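Local atomic coordinates of ATP grasp ligase (Microcystis aeruginosa MRC, PDB entry 5IG9), a protein that probably works as an ATP-dependent ligase of the ATP-grasp superfamily, closing side-chain ester rings in precursor peptides of the microviridin type. Residues 70-74 and 298-302; 125-129 and 292-296; 217-222 and 276-280. One frame throughout, in Å; residues are numbered along the deposited sequence.

Interactions 1 and 3 are buried, with centres about 10 Å apart, whereas interaction 2 is only partly buried and lies beside the second subunit. Interactions 2 and 3 share one antiparallel sheet, in which strands 277-284 and 290-296 are neighbours: interaction 3 is the backbone pairing within it, and interaction 2 brings a helix against its edge strand 290-296. The chain leaving that strand then forms the loop 298-302 of interaction 1, which meets the separate parallel sheet. Chemistry follows place: main-chain bonds and isoleucines within the sheet, a glutamine amide at its edge, and charged groups where the loop reaches the other sheet.

Interaction 1. Residues 70-74 and 298-302; sequences VWYRR and VGEFF
A salt-bridge network of Arg73, Arg74 and Glu300 joins the end of strand 69-72, in the parallel sheet, to the loop 298-302. Arg73 NH2 meets Glu300 OE1 at 2.9 Å in a nearly straight bond (177°), the oxygen lying in the guanidinium plane. The same NH2 reaches Glu300 OE2 at 2.8 Å through a weak, bent bond, so one nitrogen sits between both oxygens. The carboxylate stands across the guanidinium plane, 82° from it, so this is not the flat two-pronged pairing. Glu300 OE2 forms a salt bridge with Arg74 NH2 at 3.0 Å, its hydrogen bond weak. The two guanidinium groups lie face over face, Arg74 CZ 3.7 Å above the Arg73 plane, and the shared carboxylate probably offsets their charges. Val298 CG1 packs 3.7 Å from Tyr72 O. Beside the charges, Trp71 CZ2 meets Phe301 CE2 edge to edge at 4.0 Å; with CG anti to the backbone N (chi1 -169°), the indole extends alongside Arg73, whose CB lies over one face. Asp11 pairs with Arg73 NE, and Asn12 bonds Glu300 OE2. This is a buried ionic junction between the Rossmann-like pre-ATP-grasp sheet and a loop following the ATP-grasp sheet.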
ATOM      1  N   VAL A  70       2.317 -16.885  -9.282  1.00 40.64           N
ATOM      2  CA  VAL A  70       1.775 -15.562  -9.574  1.00 39.51           C
ATOM      3  C   VAL A  70       2.928 -14.616  -9.880  1.00 40.72           C
ATOM      4  O   VAL A  70       3.862 -14.490  -9.081  1.00 43.63           O
ATOM      5  CB  VAL A  70       0.935 -15.007  -8.406  1.00 38.04           C
ATOM      6  CG1 VAL A  70       0.419 -13.615  -8.747  1.00 38.42           C
ATOM      7  CG2 VAL A  70      -0.217 -15.940  -8.079  1.00 38.71           C
ATOM      8  N   TRP A  71       2.853 -13.942 -11.023  1.00 44.26           N
ATOM      9  CA  TRP A  71       3.791 -12.881 -11.373  1.00 44.42           C
ATOM     10  C   TRP A  71       3.117 -11.545 -11.082  1.00 47.52           C
ATOM     11  O   TRP A  71       2.262 -11.089 -11.849  1.00 43.46           O
ATOM     12  CB  TRP A  71       4.221 -12.975 -12.834  1.00 47.28           C
ATOM     13  CG  TRP A  71       5.371 -12.071 -13.158  1.00 46.92           C
ATOM     14  CD1 TRP A  71       6.251 -11.515 -12.273  1.00 45.52           C
ATOM     15  CD2 TRP A  71       5.763 -11.609 -14.457  1.00 47.01           C
ATOM     16  NE1 TRP A  71       7.168 -10.742 -12.942  1.00 45.14           N
ATOM     17  CE2 TRP A  71       6.888 -10.782 -14.283  1.00 47.10           C
ATOM     18  CE3 TRP A  71       5.271 -11.818 -15.750  1.00 44.68           C
ATOM     19  CZ2 TRP A  71       7.530 -10.163 -15.353  1.00 46.49           C
ATOM     20  CZ3 TRP A  71       5.910 -11.203 -16.810  1.00 43.81           C
ATOM     21  CH2 TRP A  71       7.026 -10.386 -16.606  1.00 44.07           C
ATOM     22  N   TYR A  72       3.502 -10.925  -9.968  1.00 50.02           N
ATOM     23  CA  TYR A  72       2.941  -9.643  -9.541  1.00 47.58           C
ATOM     24  C   TYR A  72       3.635  -8.544 -10.341  1.00 47.27           C
ATOM     25  O   TYR A  72       4.530  -7.842  -9.863  1.00 47.07           O
ATOM     26  CB  TYR A  72       3.120  -9.470  -8.035  1.00 45.22           C
ATOM     27  CG  TYR A  72       2.331  -8.341  -7.417  1.00 43.62           C
ATOM     28  CD1 TYR A  72       0.963  -8.226  -7.623  1.00 45.96           C
ATOM     29  CD2 TYR A  72       2.953  -7.405  -6.602  1.00 43.98           C
ATOM     30  CE1 TYR A  72       0.241  -7.199  -7.048  1.00 45.10           C
ATOM     31  CE2 TYR A  72       2.241  -6.378  -6.023  1.00 44.23           C
ATOM     32  CZ  TYR A  72       0.885  -6.278  -6.247  1.00 44.51           C
ATOM     33  OH  TYR A  72       0.169  -5.254  -5.670  1.00 48.34           O
ATOM     34  N   ARG A  73       3.202  -8.402 -11.593  1.00 47.16           N
ATOM     35  CA  ARG A  73       3.908  -7.571 -12.580  1.00 50.32           C
ATOM     36  C   ARG A  73       3.379  -6.138 -12.590  1.00 48.52           C
ATOM     37  O   ARG A  73       4.017  -5.233 -12.045  1.00 45.80           O
ATOM     38  CB  ARG A  73       3.815  -8.234 -13.959  1.00 53.80           C
ATOM     39  CG  ARG A  73       4.115  -7.347 -15.157  1.00 56.02           C
ATOM     40  CD  ARG A  73       5.548  -6.865 -15.193  1.00 55.76           C
ATOM     41  NE  ARG A  73       5.762  -6.000 -16.347  1.00 57.93           N
ATOM     42  CZ  ARG A  73       6.894  -5.354 -16.600  1.00 54.86           C
ATOM     43  NH1 ARG A  73       7.926  -5.473 -15.776  1.00 54.01           N
ATOM     44  NH2 ARG A  73       6.989  -4.590 -17.678  1.00 54.12           N
ATOM     45  N   ARG A  74       2.212  -5.918 -13.200  1.00 53.70           N
ATOM     46  CA  ARG A  74       1.664  -4.579 -13.370  1.00 53.26           C
ATOM     47  C   ARG A  74       0.257  -4.520 -12.799  1.00 55.88           C
ATOM     48  O   ARG A  74      -0.553  -5.421 -13.028  1.00 61.20           O
ATOM     49  CB  ARG A  74       1.657  -4.160 -14.845  1.00 51.79           C
ATOM     50  CG  ARG A  74       2.585  -2.998 -15.159  1.00 52.92           C
ATOM     51  CD  ARG A  74       3.796  -3.013 -14.246  1.00 48.76           C
ATOM     52  NE  ARG A  74       4.978  -2.455 -14.886  1.00 49.18           N
ATOM     53  CZ  ARG A  74       6.179  -2.414 -14.320  1.00 50.05           C
ATOM     54  NH1 ARG A  74       6.352  -2.897 -13.098  1.00 51.44           N
ATOM     55  NH2 ARG A  74       7.205  -1.894 -14.975  1.00 51.32           N
ATOM     56  N   VAL A 298       9.297  -3.789  -8.863  1.00 44.54           N
ATOM     57  CA  VAL A 298       8.581  -4.066 -10.105  1.00 45.56           C
ATOM     58  C   VAL A 298       9.177  -3.244 -11.242  1.00 46.49           C
ATOM     59  O   VAL A 298       8.482  -2.901 -12.205  1.00 45.83           O
ATOM     60  CB  VAL A 298       7.074  -3.785  -9.959  1.00 46.23           C
ATOM     61  CG1 VAL A 298       6.427  -4.775  -8.996  1.00 45.69           C
ATOM     62  CG2 VAL A 298       6.842  -2.356  -9.492  1.00 45.08           C
ATOM     63  N   GLY A 299      10.465  -2.924 -11.140  1.00 44.02           N
ATOM     64  CA  GLY A 299      11.119  -2.172 -12.187  1.00 45.94           C
ATOM     65  C   GLY A 299      11.244  -2.962 -13.475  1.00 48.05           C
ATOM     66  O   GLY A 299      11.217  -4.195 -13.496  1.00 48.59           O
ATOM     67  N   GLU A 300      11.393  -2.215 -14.566  1.00 47.35           N
ATOM     68  CA  GLU A 300      11.428  -2.793 -15.899  1.00 47.61           C
ATOM     69  C   GLU A 300      12.739  -3.533 -16.138  1.00 49.24           C
ATOM     70  O   GLU A 300      13.706  -3.407 -15.382  1.00 54.87           O
ATOM     71  CB  GLU A 300      11.238  -1.706 -16.960  1.00 47.15           C
ATOM     72  CG  GLU A 300       9.809  -1.216 -17.103  1.00 45.31           C
ATOM     73  CD  GLU A 300       8.933  -2.200 -17.848  1.00 49.84           C
ATOM     74  OE1 GLU A 300       9.459  -3.240 -18.306  1.00 47.61           O
ATOM     75  OE2 GLU A 300       7.719  -1.935 -17.977  1.00 51.84           O
ATOM     76  N   PHE A 301      12.760  -4.324 -17.207  1.00 50.64           N
ATOM     77  CA  PHE A 301      13.959  -5.087 -17.523  1.00 45.91           C
ATOM     78  C   PHE A 301      14.069  -5.316 -19.022  1.00 47.71           C
ATOM     79  O   PHE A 301      15.138  -5.683 -19.514  1.00 50.02           O
ATOM     80  CB  PHE A 301      13.946  -6.430 -16.773  1.00 44.99           C
ATOM     81  CG  PHE A 301      12.880  -7.388 -17.250  1.00 44.12           C
ATOM     82  CD1 PHE A 301      13.141  -8.280 -18.277  1.00 42.94           C
ATOM     83  CD2 PHE A 301      11.631  -7.423 -16.645  1.00 43.45           C
ATOM     84  CE1 PHE A 301      12.176  -9.171 -18.713  1.00 43.89           C
ATOM     85  CE2 PHE A 301      10.659  -8.319 -17.074  1.00 43.49           C
ATOM     86  CZ  PHE A 301      10.931  -9.193 -18.109  1.00 43.16           C
ATOM     87  N   PHE A 302      12.967  -5.105 -19.747  1.00 42.54           N
ATOM     88  CA  PHE A 302      12.929  -5.472 -21.157  1.00 43.48           C
ATOM     89  C   PHE A 302      13.956  -4.700 -21.977  1.00 45.81           C
ATOM     90  O   PHE A 302      14.473  -5.228 -22.968  1.00 46.45           O
ATOM     91  CB  PHE A 302      11.516  -5.258 -21.710  1.00 45.96           C
ATOM     92  CG  PHE A 302      11.238  -3.851 -22.143  1.00 49.37           C
ATOM     93  CD1 PHE A 302      10.930  -2.872 -21.219  1.00 50.36           C
ATOM     94  CD2 PHE A 302      11.281  -3.512 -23.484  1.00 54.20           C
ATOM     95  CE1 PHE A 302      10.680  -1.575 -21.623  1.00 50.99           C
ATOM     96  CE2 PHE A 302      11.033  -2.223 -23.894  1.00 56.37           C
ATOM     97  CZ  PHE A 302      10.730  -1.252 -22.965  1.00 53.68           C
TER

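Interaction 2. Residues 125-129 and 292-296; sequences KQLQL and FLEIN
Gln128 on helix 125-134 reaches strand 290-296 through its side-chain amide, which addresses both polar backbone atoms of Ile295. Gln128 points its CB toward the strand, and with CG anti to its carbonyl carbon, the extended side chain carries the amide to the strand. The straighter bond runs from Ile295 N to Gln128 OE1, 3.0 Å long with 167° at the hydrogen; the donor comes from above the carbonyl plane of the amide, 43° out of it. In the other direction Gln128 NE2 makes a weak, bent bond of 2.8 Å to Ile295 O, and its further partner is the carbonyl of Ala122. Together these bonds fix which end of the amide is oxygen and which is nitrogen. Strand 290-296 is an edge strand of its sheet within this chain, so the glutamine takes up backbone groups that another strand might otherwise have used.

Apolar contacts flank the amide. Ile295 CG2 lies 3.9 Å from Gln128 CG, and in the strand itself the same methyl sits in plane at the edge of the Phe292 ring. Leu129 CD2 approaches Phe292 CE2 at 4.0 Å.

Charge plays a looser part: Lys125 NZ and Glu294 OE1 are 4.4 Å apart, beyond a salt bridge, so their attraction is probably mild.

The axes of the two short segments approach to 8.4 Å and run at 126° to each other. Leu293 and Glu294 form a classic beta bulge opposite Asp281 of strand 277-284. Helix 260-273 packs on Phe292 and Ile295 through Leu269 and Met270, while Ser47 of the second subunit touches Leu129, placing helix 125-134 between the sheet edge and the dimer partner.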
ATOM      1  N   LYS A 125      10.812   4.143   0.201  1.00 39.02           N
ATOM      2  CA  LYS A 125      12.158   4.459  -0.263  1.00 38.02           C
ATOM      3  C   LYS A 125      13.053   4.932   0.875  1.00 36.44           C
ATOM      4  O   LYS A 125      14.273   4.742   0.822  1.00 39.08           O
ATOM      5  CB  LYS A 125      12.094   5.503  -1.378  1.00 37.19           C
ATOM      6  CG  LYS A 125      11.406   4.990  -2.636  1.00 41.17           C
ATOM      7  CD  LYS A 125      11.226   6.085  -3.673  1.00 45.73           C
ATOM      8  CE  LYS A 125      10.548   5.550  -4.925  1.00 52.34           C
ATOM      9  NZ  LYS A 125      10.300   6.618  -5.938  1.00 55.04           N
ATOM     10  N   GLN A 126      12.473   5.540   1.912  1.00 39.47           N
ATOM     11  CA  GLN A 126      13.262   5.888   3.088  1.00 41.04           C
ATOM     12  C   GLN A 126      13.757   4.645   3.815  1.00 42.87           C
ATOM     13  O   GLN A 126      14.863   4.649   4.369  1.00 44.64           O
ATOM     14  CB  GLN A 126      12.443   6.761   4.036  1.00 40.27           C
ATOM     15  CG  GLN A 126      13.228   7.264   5.233  1.00 43.75           C
ATOM     16  CD  GLN A 126      12.351   7.954   6.259  1.00 47.78           C
ATOM     17  OE1 GLN A 126      11.241   8.394   5.951  1.00 49.19           O
ATOM     18  NE2 GLN A 126      12.839   8.041   7.490  1.00 44.32           N
ATOM     19  N   LEU A 127      12.958   3.575   3.825  1.00 42.27           N
ATOM     20  CA  LEU A 127      13.398   2.332   4.446  1.00 42.74           C
ATOM     21  C   LEU A 127      14.430   1.610   3.589  1.00 43.76           C
ATOM     22  O   LEU A 127      15.313   0.932   4.123  1.00 40.50           O
ATOM     23  CB  LEU A 127      12.196   1.426   4.707  1.00 40.74           C
ATOM     24  CG  LEU A 127      12.466   0.094   5.407  1.00 41.47           C
ATOM     25  CD1 LEU A 127      13.004   0.312   6.813  1.00 39.04           C
ATOM     26  CD2 LEU A 127      11.198  -0.734   5.436  1.00 43.54           C
ATOM     27  N   GLN A 128      14.338   1.740   2.265  1.00 43.42           N
ATOM     28  CA  GLN A 128      15.344   1.147   1.391  1.00 42.67           C
ATOM     29  C   GLN A 128      16.731   1.684   1.721  1.00 39.57           C
ATOM     30  O   GLN A 128      17.668   0.918   1.968  1.00 37.06           O
ATOM     31  CB  GLN A 128      15.004   1.427  -0.074  1.00 43.77           C
ATOM     32  CG  GLN A 128      13.687   0.854  -0.560  1.00 44.88           C
ATOM     33  CD  GLN A 128      13.480   1.134  -2.031  1.00 43.62           C
ATOM     34  OE1 GLN A 128      14.381   1.621  -2.708  1.00 42.03           O
ATOM     35  NE2 GLN A 128      12.292   0.826  -2.535  1.00 44.33           N
ATOM     36  N   LEU A 129      16.873   3.014   1.735  1.00 40.64           N
ATOM     37  CA  LEU A 129      18.175   3.627   1.978  1.00 40.16           C
ATOM     38  C   LEU A 129      18.695   3.294   3.370  1.00 41.71           C
ATOM     39  O   LEU A 129      19.885   3.008   3.548  1.00 43.66           O
ATOM     40  CB  LEU A 129      18.075   5.141   1.791  1.00 40.89           C
ATOM     41  CG  LEU A 129      17.481   5.609   0.459  1.00 42.79           C
ATOM     42  CD1 LEU A 129      17.151   7.090   0.496  1.00 42.22           C
ATOM     43  CD2 LEU A 129      18.433   5.302  -0.681  1.00 45.16           C
ATOM     44  N   PHE A 292      24.407   3.224  -3.376  1.00 42.57           N
ATOM     45  CA  PHE A 292      23.081   2.662  -3.595  1.00 41.69           C
ATOM     46  C   PHE A 292      22.059   3.786  -3.725  1.00 44.34           C
ATOM     47  O   PHE A 292      22.013   4.695  -2.892  1.00 45.56           O
ATOM     48  CB  PHE A 292      22.694   1.734  -2.444  1.00 39.01           C
ATOM     49  CG  PHE A 292      21.259   1.281  -2.484  1.00 39.31           C
ATOM     50  CD1 PHE A 292      20.885   0.199  -3.264  1.00 40.60           C
ATOM     51  CD2 PHE A 292      20.284   1.937  -1.747  1.00 38.82           C
ATOM     52  CE1 PHE A 292      19.567  -0.220  -3.309  1.00 39.04           C
ATOM     53  CE2 PHE A 292      18.962   1.522  -1.789  1.00 37.00           C
ATOM     54  CZ  PHE A 292      18.606   0.442  -2.570  1.00 37.40           C
ATOM     55  N   LEU A 293      21.225   3.713  -4.761  1.00 39.08           N
ATOM     56  CA  LEU A 293      20.183   4.707  -4.983  1.00 39.51           C
ATOM     57  C   LEU A 293      18.795   4.174  -4.652  1.00 43.32           C
ATOM     58  O   LEU A 293      18.102   4.741  -3.801  1.00 45.35           O
ATOM     59  CB  LEU A 293      20.220   5.209  -6.432  1.00 36.62           C
ATOM     60  CG  LEU A 293      21.425   6.044  -6.865  1.00 34.52           C
ATOM     61  CD1 LEU A 293      21.227   6.554  -8.283  1.00 34.04           C
ATOM     62  CD2 LEU A 293      21.670   7.198  -5.903  1.00 32.20           C
ATOM     63  N   GLU A 294      18.369   3.091  -5.299  1.00 38.72           N
ATOM     64  CA  GLU A 294      16.979   2.669  -5.221  1.00 42.21           C
ATOM     65  C   GLU A 294      16.847   1.226  -5.688  1.00 40.58           C
ATOM     66  O   GLU A 294      17.554   0.794  -6.599  1.00 40.42           O
ATOM     67  CB  GLU A 294      16.093   3.584  -6.077  1.00 46.95           C
ATOM     68  CG  GLU A 294      14.650   3.129  -6.236  1.00 54.68           C
ATOM     69  CD  GLU A 294      13.863   4.043  -7.151  1.00 62.93           C
ATOM     70  OE1 GLU A 294      14.234   5.232  -7.255  1.00 72.65           O
ATOM     71  OE2 GLU A 294      12.886   3.575  -7.774  1.00 74.51           O
ATOM     72  N   ILE A 295      15.939   0.490  -5.055  1.00 43.46           N
ATOM     73  CA  ILE A 295      15.481  -0.800  -5.551  1.00 44.21           C
ATOM     74  C   ILE A 295      13.991  -0.686  -5.848  1.00 45.33           C
ATOM     75  O   ILE A 295      13.206  -0.270  -4.986  1.00 43.73           O
ATOM     76  CB  ILE A 295      15.760  -1.944  -4.557  1.00 47.00           C
ATOM     77  CG1 ILE A 295      15.022  -3.212  -4.987  1.00 51.71           C
ATOM     78  CG2 ILE A 295      15.369  -1.550  -3.145  1.00 49.31           C
ATOM     79  CD1 ILE A 295      15.209  -4.368  -4.031  1.00 55.51           C
ATOM     80  N   ASN A 296      13.610  -1.035  -7.070  1.00 47.41           N
ATOM     81  CA  ASN A 296      12.208  -1.038  -7.463  1.00 46.98           C
ATOM     82  C   ASN A 296      11.745  -2.478  -7.616  1.00 45.46           C
ATOM     83  O   ASN A 296      12.165  -3.158  -8.565  1.00 51.36           O
ATOM     84  CB  ASN A 296      12.007  -0.266  -8.766  1.00 47.66           C
ATOM     85  CG  ASN A 296      10.543  -0.111  -9.134  1.00 47.22           C
ATOM     86  OD1 ASN A 296       9.651  -0.504  -8.381  1.00 41.41           O
ATOM     87  ND2 ASN A 296      10.288   0.480 -10.295  1.00 53.95           N
TER

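Interaction 3. Residues 217-222 and 276-280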
ATOM      1  N   ARG A 217      22.609  -0.547 -13.666  1.00 40.84           N
ATOM      2  CA  ARG A 217      21.259  -1.100 -13.627  1.00 41.75           C
ATOM      3  C   ARG A 217      21.377  -2.577 -13.289  1.00 40.23           C
ATOM      4  O   ARG A 217      21.845  -3.369 -14.108  1.00 41.60           O
ATOM      5  CB  ARG A 217      20.533  -0.896 -14.955  1.00 40.74           C
ATOM      6  CG  ARG A 217      19.102  -1.410 -14.961  1.00 40.14           C
ATOM      7  CD  ARG A 217      18.197  -0.580 -14.058  1.00 40.84           C
ATOM      8  NE  ARG A 217      16.794  -0.968 -14.185  1.00 41.22           N
ATOM      9  CZ  ARG A 217      15.780  -0.279 -13.673  1.00 40.39           C
ATOM     10  NH1 ARG A 217      16.010   0.839 -12.997  1.00 40.81           N
ATOM     11  NH2 ARG A 217      14.534  -0.704 -13.839  1.00 40.99           N
ATOM     12  N   ILE A 218      20.947  -2.942 -12.089  1.00 37.81           N
ATOM     13  CA  ILE A 218      21.145  -4.279 -11.543  1.00 38.85           C
ATOM     14  C   ILE A 218      19.789  -4.949 -11.400  1.00 38.53           C
ATOM     15  O   ILE A 218      18.937  -4.484 -10.635  1.00 39.51           O
ATOM     16  CB  ILE A 218      21.884  -4.224 -10.200  1.00 40.91           C
ATOM     17  CG1 ILE A 218      23.177  -3.426 -10.364  1.00 41.16           C
ATOM     18  CG2 ILE A 218      22.156  -5.624  -9.680  1.00 41.40           C
ATOM     19  CD1 ILE A 218      23.827  -3.053  -9.067  1.00 42.72           C
ATOM     20  N   THR A 219      19.591  -6.040 -12.129  1.00 37.36           N
ATOM     21  CA  THR A 219      18.360  -6.816 -12.086  1.00 38.12           C
ATOM     22  C   THR A 219      18.661  -8.164 -11.445  1.00 42.17           C
ATOM     23  O   THR A 219      19.530  -8.900 -11.921  1.00 41.35           O
ATOM     24  CB  THR A 219      17.778  -7.004 -13.487  1.00 37.30           C
ATOM     25  OG1 THR A 219      17.657  -5.732 -14.127  1.00 46.96           O
ATOM     26  CG2 THR A 219      16.412  -7.645 -13.403  1.00 37.33           C
ATOM     27  N   ILE A 220      17.951  -8.479 -10.367  1.00 40.82           N
ATOM     28  CA  ILE A 220      18.175  -9.698  -9.602  1.00 40.98           C
ATOM     29  C   ILE A 220      16.941 -10.577  -9.723  1.00 41.90           C
ATOM     30  O   ILE A 220      15.819 -10.110  -9.494  1.00 44.41           O
ATOM     31  CB  ILE A 220      18.481  -9.389  -8.126  1.00 42.57           C
ATOM     32  CG1 ILE A 220      19.782  -8.588  -8.016  1.00 42.67           C
ATOM     33  CG2 ILE A 220      18.558 -10.676  -7.320  1.00 44.14           C
ATOM     34  CD1 ILE A 220      20.100  -8.131  -6.614  1.00 42.24           C
ATOM     35  N   VAL A 221      17.149 -11.842 -10.082  1.00 45.26           N
ATOM     36  CA  VAL A 221      16.081 -12.834 -10.149  1.00 43.06           C
ATOM     37  C   VAL A 221      16.497 -14.002  -9.263  1.00 43.77           C
ATOM     38  O   VAL A 221      17.356 -14.807  -9.649  1.00 47.69           O
ATOM     39  CB  VAL A 221      15.814 -13.312 -11.582  1.00 44.10           C
ATOM     40  CG1 VAL A 221      14.576 -14.187 -11.619  1.00 43.46           C
ATOM     41  CG2 VAL A 221      15.674 -12.128 -12.525  1.00 44.68           C
ATOM     42  N   GLY A 222      15.883 -14.107  -8.086  1.00 44.95           N
ATOM     43  CA  GLY A 222      16.296 -15.103  -7.118  1.00 45.65           C
ATOM     44  C   GLY A 222      17.629 -14.732  -6.505  1.00 49.23           C
ATOM     45  O   GLY A 222      17.699 -13.851  -5.644  1.00 51.09           O
ATOM     46  N   ASN A 276      12.314 -11.831  -4.555  1.00 44.43           N
ATOM     47  CA  ASN A 276      13.038 -12.643  -5.524  1.00 44.16           C
ATOM     48  C   ASN A 276      13.157 -11.963  -6.882  1.00 44.90           C
ATOM     49  O   ASN A 276      13.694 -12.567  -7.816  1.00 41.70           O
ATOM     50  CB  ASN A 276      12.376 -14.020  -5.677  1.00 43.52           C
ATOM     51  CG  ASN A 276      12.734 -14.968  -4.542  1.00 43.62           C
ATOM     52  OD1 ASN A 276      13.908 -15.255  -4.303  1.00 42.59           O
ATOM     53  ND2 ASN A 276      11.720 -15.451  -3.834  1.00 42.96           N
ATOM     54  N   TYR A 277      12.667 -10.731  -7.019  1.00 41.97           N
ATOM     55  CA  TYR A 277      12.943  -9.893  -8.177  1.00 39.89           C
ATOM     56  C   TYR A 277      13.153  -8.466  -7.702  1.00 39.34           C
ATOM     57  O   TYR A 277      12.527  -8.023  -6.736  1.00 39.58           O
ATOM     58  CB  TYR A 277      11.817  -9.932  -9.222  1.00 39.78           C
ATOM     59  CG  TYR A 277      12.014  -8.937 -10.349  1.00 41.38           C
ATOM     60  CD1 TYR A 277      12.781  -9.263 -11.461  1.00 41.27           C
ATOM     61  CD2 TYR A 277      11.449  -7.667 -10.293  1.00 40.26           C
ATOM     62  CE1 TYR A 277      12.973  -8.355 -12.488  1.00 43.09           C
ATOM     63  CE2 TYR A 277      11.636  -6.754 -11.315  1.00 39.36           C
ATOM     64  CZ  TYR A 277      12.398  -7.104 -12.409  1.00 40.74           C
ATOM     65  OH  TYR A 277      12.586  -6.202 -13.430  1.00 40.00           O
ATOM     66  N   GLY A 278      14.039  -7.749  -8.388  1.00 38.50           N
ATOM     67  CA  GLY A 278      14.291  -6.360  -8.054  1.00 38.24           C
ATOM     68  C   GLY A 278      15.149  -5.637  -9.069  1.00 39.02           C
ATOM     69  O   GLY A 278      16.139  -6.188  -9.557  1.00 40.14           O
ATOM     70  N   ALA A 279      14.779  -4.404  -9.401  1.00 39.88           N
ATOM     71  CA  ALA A 279      15.591  -3.551 -10.260  1.00 41.45           C
ATOM     72  C   ALA A 279      16.269  -2.510  -9.379  1.00 41.88           C
ATOM     73  O   ALA A 279      15.603  -1.646  -8.801  1.00 41.48           O
ATOM     74  CB  ALA A 279      14.745  -2.893 -11.347  1.00 43.48           C
ATOM     75  N   ILE A 280      17.593  -2.604  -9.274  1.00 42.02           N
ATOM     76  CA  ILE A 280      18.386  -1.783  -8.368  1.00 40.42           C
ATOM     77  C   ILE A 280      19.176  -0.770  -9.178  1.00 38.27           C
ATOM     78  O   ILE A 280      19.759  -1.105 -10.215  1.00 38.59           O
ATOM     79  CB  ILE A 280      19.327  -2.645  -7.506  1.00 41.01           C
ATOM     80  CG1 ILE A 280      18.522  -3.688  -6.734  1.00 41.86           C
ATOM     81  CG2 ILE A 280      20.147  -1.769  -6.562  1.00 40.07           C
ATOM     82  CD1 ILE A 280      19.359  -4.531  -5.810  1.00 44.25           C
TER
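The guanidinium of Arg217 carries the methyl of Ala279 over one face, with Ala279 CB 3.3 Å above the plane and offset toward the rim. Its polar ends have other partners: Asp281 forms a salt bridge with NH1, and the carbonyl of Glu300 accepts from NH2. At the edge of the Tyr277 ring lies Val221 CG2, 4.2 Å from CD1, while Thr219 CG2 approaches CE1 obliquely at 3.6 Å. Tyr277 holds CG anti to its backbone N (chi1 173°), which lays the ring along these neighbours and brings OH to the carbonyl of Gly299. A phenylalanine in place of Tyr277 would probably keep much of this packing but lose the tie to Gly299 that the hydroxyl provides.

On the other face of the sheet Ile220 CD1 meets Ile280 CD1 at 3.8 Å, and Leu266 of helix 260-273 packs against both, as it does on Ile218. The strands are antiparallel. Ile218 and Ile280 form a hydrogen-bonded pair, with Ile280 N to Ile218 O at 2.7 Å; Ile220 and Gly278 form the next such pair, with the non-hydrogen-bonded Thr219 and Ala279 between them. Beyond the strand, Gly222 N bonds Asn276 O at 2.7 Å. Main-chain bonding thus sets the register; helices cover both faces, which differ in the polar links of Arg217 and Tyr277 to the loop 298-302.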